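Local coordinates for protein H127A/Y244A mutant of alginate lyase AlyC3 in complex with dimannuronate (Psychromonas sp., PDB 7C8F) that probably cleaves alginate by beta-elimination as a polysaccharide lyase of family 7, held here as a double mutant with dimannuronate bound, at residues N127-V138 with D229-Y237. Residues are numbered along the deposited sequence; the frame is centred on the assembly and turned at random.
Sequences NKGLDNQGTHNV and DYWRHLLSY
N127 and S236 face each other as a non-hydrogen-bonded pair where strands 119-129 and 235-240 meet antiparallel in the larger sheet of the PL7 β-jelly roll. Beside this pair K128 N donates to L235 O (2.8 Å), and L235 N donates to G129 O. The buried side is tight. N127 lays CB on L234 CB, and its ND2 sits 3.7 Å from W231 CZ2, the amide plane almost perpendicular to the indole. With CG between backbone N and carbonyl carbon (chi1 73°), the amide turns back to the loop's return: OD1 accepts from V138 N on a lone pair, and ND2 donates to V138 O at 2.7 Å. Cut back to an alanine here, the side chain would probably leave V138 N and O without these partners and open a gap beside W231, with the return toward the glycan pocket at P139 and H140 less firmly held. On the partly exposed side L235 CD1 lies against the D131 backbone and L130 CD2 meets the H233 ring at its edge. The looser links are through water, which bridges both ends: one molecule donates to L130 O and H233 O; at the Y237 end another, 2.6 Å from Y237 OH, donates to N127 O.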
loop_
_atom_site.group_PDB
_atom_site.type_symbol
_atom_site.label_atom_id
_atom_site.label_comp_id
_atom_site.label_asym_id
_atom_site.label_seq_id
_atom_site.Cartn_x
_atom_site.Cartn_y
_atom_site.Cartn_z
ATOM N N ASN B 127 12.349 1.031 0.126
ATOM C CA ASN B 127 11.272 0.558 0.986
ATOM C C ASN B 127 11.540 -0.877 1.392
ATOM O O ASN B 127 12.060 -1.678 0.605
ATOM C CB ASN B 127 9.870 0.689 0.355
ATOM C CG ASN B 127 9.615 -0.325 -0.744
ATOM O OD1 ASN B 127 8.980 -1.365 -0.524
ATOM N ND2 ASN B 127 10.094 -0.023 -1.933
ATOM N N LYS B 128 11.199 -1.177 2.638
ATOM C CA LYS B 128 11.153 -2.561 3.080
ATOM C C LYS B 128 9.854 -3.201 2.610
ATOM O O LYS B 128 9.868 -4.283 2.009
ATOM C CB LYS B 128 11.309 -2.614 4.608
ATOM C CG LYS B 128 11.434 -4.019 5.199
ATOM C CD LYS B 128 12.688 -4.719 4.708
ATOM C CE LYS B 128 12.871 -6.053 5.405
ATOM N NZ LYS B 128 14.153 -6.681 4.994
ATOM N N GLY B 129 8.733 -2.529 2.842
ATOM C CA GLY B 129 7.408 -3.014 2.480
ATOM C C GLY B 129 6.391 -2.489 3.479
ATOM O O GLY B 129 6.596 -1.441 4.086
ATOM N N LEU B 130 5.298 -3.237 3.651
ATOM C CA LEU B 130 4.273 -2.797 4.592
ATOM C C LEU B 130 4.696 -2.977 6.041
ATOM O O LEU B 130 4.108 -2.339 6.922
ATOM C CB LEU B 130 3.001 -3.614 4.399
ATOM C CG LEU B 130 2.250 -3.409 3.091
ATOM C CD1 LEU B 130 1.126 -4.423 3.029
ATOM C CD2 LEU B 130 1.683 -1.989 2.967
ATOM N N ASP B 131 5.676 -3.843 6.306
ATOM C CA ASP B 131 6.073 -4.221 7.659
ATOM C C ASP B 131 7.574 -4.478 7.663
ATOM O O ASP B 131 8.229 -4.418 6.618
ATOM C CB ASP B 131 5.267 -5.440 8.147
ATOM C CG ASP B 131 5.366 -6.633 7.205
ATOM O OD1 ASP B 131 6.394 -6.788 6.527
ATOM O OD2 ASP B 131 4.405 -7.438 7.148
ATOM N N ASN B 132 8.124 -4.770 8.854
ATOM C CA ASN B 132 9.562 -5.007 8.980
ATOM C C ASN B 132 10.002 -6.301 8.308
ATOM O O ASN B 132 11.205 -6.489 8.085
ATOM C CB ASN B 132 9.978 -5.060 10.453
ATOM C CG ASN B 132 10.019 -3.700 11.099
ATOM O OD1 ASN B 132 10.535 -2.746 10.527
ATOM N ND2 ASN B 132 9.497 -3.607 12.315
ATOM N N GLN B 133 9.060 -7.184 7.977
ATOM C CA GLN B 133 9.345 -8.441 7.299
ATOM C C GLN B 133 9.429 -8.296 5.787
ATOM O O GLN B 133 9.821 -9.248 5.107
ATOM C CB GLN B 133 8.250 -9.463 7.628
ATOM C CG GLN B 133 8.283 -9.971 9.069
ATOM C CD GLN B 133 7.993 -8.886 10.098
ATOM O OE1 GLN B 133 7.020 -8.141 9.979
ATOM N NE2 GLN B 133 8.849 -8.790 11.111
ATOM N N GLY B 134 9.059 -7.142 5.241
ATOM C CA GLY B 134 9.101 -6.947 3.805
ATOM C C GLY B 134 7.859 -7.367 3.043
ATOM O O GLY B 134 7.924 -7.540 1.819
ATOM N N THR B 135 6.727 -7.524 3.717
ATOM C CA THR B 135 5.508 -7.921 3.027
ATOM C C THR B 135 5.137 -6.891 1.964
ATOM O O THR B 135 5.128 -5.679 2.220
ATOM C CB THR B 135 4.383 -8.061 4.051
ATOM O OG1 THR B 135 4.840 -8.906 5.113
ATOM C CG2 THR B 135 3.141 -8.663 3.430
ATOM N N HIS B 136 4.826 -7.372 0.764
ATOM C CA HIS B 136 4.422 -6.496 -0.339
ATOM C C HIS B 136 5.476 -5.428 -0.635
ATOM O O HIS B 136 5.167 -4.265 -0.908
ATOM C CB HIS B 136 3.021 -5.906 -0.122
ATOM C CG HIS B 136 1.928 -6.927 -0.227
ATOM N ND1 HIS B 136 1.754 -7.705 -1.350
ATOM C CD2 HIS B 136 0.955 -7.296 0.643
ATOM C CE1 HIS B 136 0.720 -8.511 -1.170
ATOM N NE2 HIS B 136 0.221 -8.286 0.033
ATOM N N ASN B 137 6.740 -5.833 -0.586
ATOM C CA ASN B 137 7.830 -4.956 -0.999
ATOM C C ASN B 137 7.607 -4.453 -2.419
ATOM O O ASN B 137 7.165 -5.196 -3.299
ATOM C CB ASN B 137 9.131 -5.757 -0.958
ATOM C CG ASN B 137 10.289 -5.022 -1.595
ATOM O OD1 ASN B 137 10.625 -5.245 -2.767
ATOM N ND2 ASN B 137 10.898 -4.121 -0.836
ATOM N N VAL B 138 7.929 -3.187 -2.652
ATOM C CA VAL B 138 7.912 -2.603 -3.990
ATOM C C VAL B 138 9.355 -2.579 -4.491
ATOM O O VAL B 138 10.218 -2.008 -3.813
ATOM C CB VAL B 138 7.294 -1.196 -3.967
ATOM C CG1 VAL B 138 7.422 -0.506 -5.325
ATOM C CG2 VAL B 138 5.825 -1.304 -3.556
ATOM N N ASP B 229 3.093 11.554 -0.382
ATOM C CA ASP B 229 1.861 10.998 0.199
ATOM C C ASP B 229 1.593 9.585 -0.371
ATOM O O ASP B 229 1.161 8.726 0.313
ATOM C CB ASP B 229 0.704 11.954 -0.144
ATOM C CG ASP B 229 -0.591 11.727 0.624
ATOM O OD1 ASP B 229 -0.641 11.042 1.569
ATOM O OD2 ASP B 229 -1.520 12.367 0.223
ATOM N N TYR B 230 1.868 9.415 -1.639
ATOM C CA TYR B 230 1.657 8.144 -2.317
ATOM C C TYR B 230 2.419 6.941 -1.756
ATOM O O TYR B 230 2.054 5.847 -2.001
ATOM C CB TYR B 230 1.975 8.268 -3.822
ATOM C CG TYR B 230 3.394 8.716 -4.134
ATOM C CD1 TYR B 230 4.416 7.810 -4.193
ATOM C CD2 TYR B 230 3.679 10.038 -4.353
ATOM C CE1 TYR B 230 5.690 8.212 -4.431
ATOM C CE2 TYR B 230 4.944 10.452 -4.608
ATOM C CZ TYR B 230 5.936 9.541 -4.632
ATOM O OH TYR B 230 7.189 9.973 -4.904
ATOM N N TRP B 231 3.476 7.218 -1.015
ATOM C CA TRP B 231 4.350 6.224 -0.432
ATOM C C TRP B 231 4.072 5.929 1.036
ATOM O O TRP B 231 4.761 5.207 1.645
ATOM C CB TRP B 231 5.763 6.781 -0.519
ATOM C CG TRP B 231 6.937 5.845 -0.486
ATOM C CD1 TRP B 231 7.771 5.636 0.535
ATOM C CD2 TRP B 231 7.424 5.069 -1.564
ATOM N NE1 TRP B 231 8.746 4.763 0.194
ATOM C CE2 TRP B 231 8.559 4.398 -1.109
ATOM C CE3 TRP B 231 7.008 4.874 -2.878
ATOM C CZ2 TRP B 231 9.279 3.553 -1.927
ATOM C CZ3 TRP B 231 7.719 4.038 -3.663
ATOM C CH2 TRP B 231 8.843 3.399 -3.190
ATOM N N ARG B 232 3.040 6.541 1.552
ATOM C CA ARG B 232 2.734 6.496 2.980
ATOM C C ARG B 232 2.693 5.166 3.689
ATOM O O ARG B 232 3.075 5.096 4.838
ATOM C CB ARG B 232 1.468 7.305 3.286
ATOM C CG ARG B 232 0.181 6.773 2.702
ATOM C CD ARG B 232 -0.946 7.788 2.788
ATOM N NE ARG B 232 -2.217 7.355 2.225
ATOM C CZ ARG B 232 -2.553 7.505 0.963
ATOM N NH1 ARG B 232 -1.726 8.010 0.105
ATOM N NH2 ARG B 232 -3.722 7.143 0.543
ATOM N N HIS B 233 2.242 4.156 2.968
ATOM C CA HIS B 233 2.133 2.820 3.557
ATOM C C HIS B 233 3.453 2.058 3.607
ATOM O O HIS B 233 3.501 0.984 4.226
ATOM C CB HIS B 233 1.136 1.977 2.753
ATOM C CG HIS B 233 1.450 1.924 1.285
ATOM N ND1 HIS B 233 1.588 3.060 0.520
ATOM C CD2 HIS B 233 1.651 0.876 0.448
ATOM C CE1 HIS B 233 1.845 2.719 -0.731
ATOM N NE2 HIS B 233 1.875 1.399 -0.806
ATOM N N LEU B 234 4.517 2.560 2.981
ATOM C CA LEU B 234 5.749 1.792 2.825
ATOM C C LEU B 234 6.787 2.220 3.859
ATOM O O LEU B 234 7.261 3.360 3.840
ATOM C CB LEU B 234 6.283 1.955 1.400
ATOM C CG LEU B 234 5.346 1.372 0.337
ATOM C CD1 LEU B 234 5.807 1.799 -1.054
ATOM C CD2 LEU B 234 5.310 -0.153 0.459
ATOM N N LEU B 235 7.148 1.304 4.755
ATOM C CA LEU B 235 8.281 1.546 5.639
ATOM C C LEU B 235 9.555 1.617 4.811
ATOM O O LEU B 235 9.763 0.810 3.898
ATOM C CB LEU B 235 8.399 0.412 6.659
ATOM C CG LEU B 235 7.190 0.207 7.575
ATOM C CD1 LEU B 235 7.478 -0.896 8.593
ATOM C CD2 LEU B 235 6.814 1.504 8.291
ATOM N N SER B 236 10.404 2.598 5.119
ATOM C CA SER B 236 11.511 2.959 4.250
ATOM C C SER B 236 12.814 3.021 5.042
ATOM O O SER B 236 12.819 3.056 6.280
ATOM C CB SER B 236 11.203 4.282 3.543
ATOM O OG SER B 236 10.002 4.145 2.773
ATOM N N TYR B 237 13.936 3.012 4.322
ATOM C CA TYR B 237 15.226 2.985 5.000
ATOM C C TYR B 237 16.301 3.596 4.121
ATOM O O TYR B 237 16.165 3.676 2.893
ATOM C CB TYR B 237 15.638 1.574 5.436
ATOM C CG TYR B 237 15.783 0.539 4.333
ATOM C CD1 TYR B 237 14.698 -0.230 3.915
ATOM C CD2 TYR B 237 17.021 0.299 3.748
ATOM C CE1 TYR B 237 14.854 -1.202 2.934
ATOM C CE2 TYR B 237 17.189 -0.674 2.786
ATOM C CZ TYR B 237 16.100 -1.420 2.374
ATOM O OH TYR B 237 16.240 -2.392 1.397
HETATM O O HOH W 1 14.078 -3.674 0.611
HETATM O O HOH W 2 2.229 -0.340 6.304
#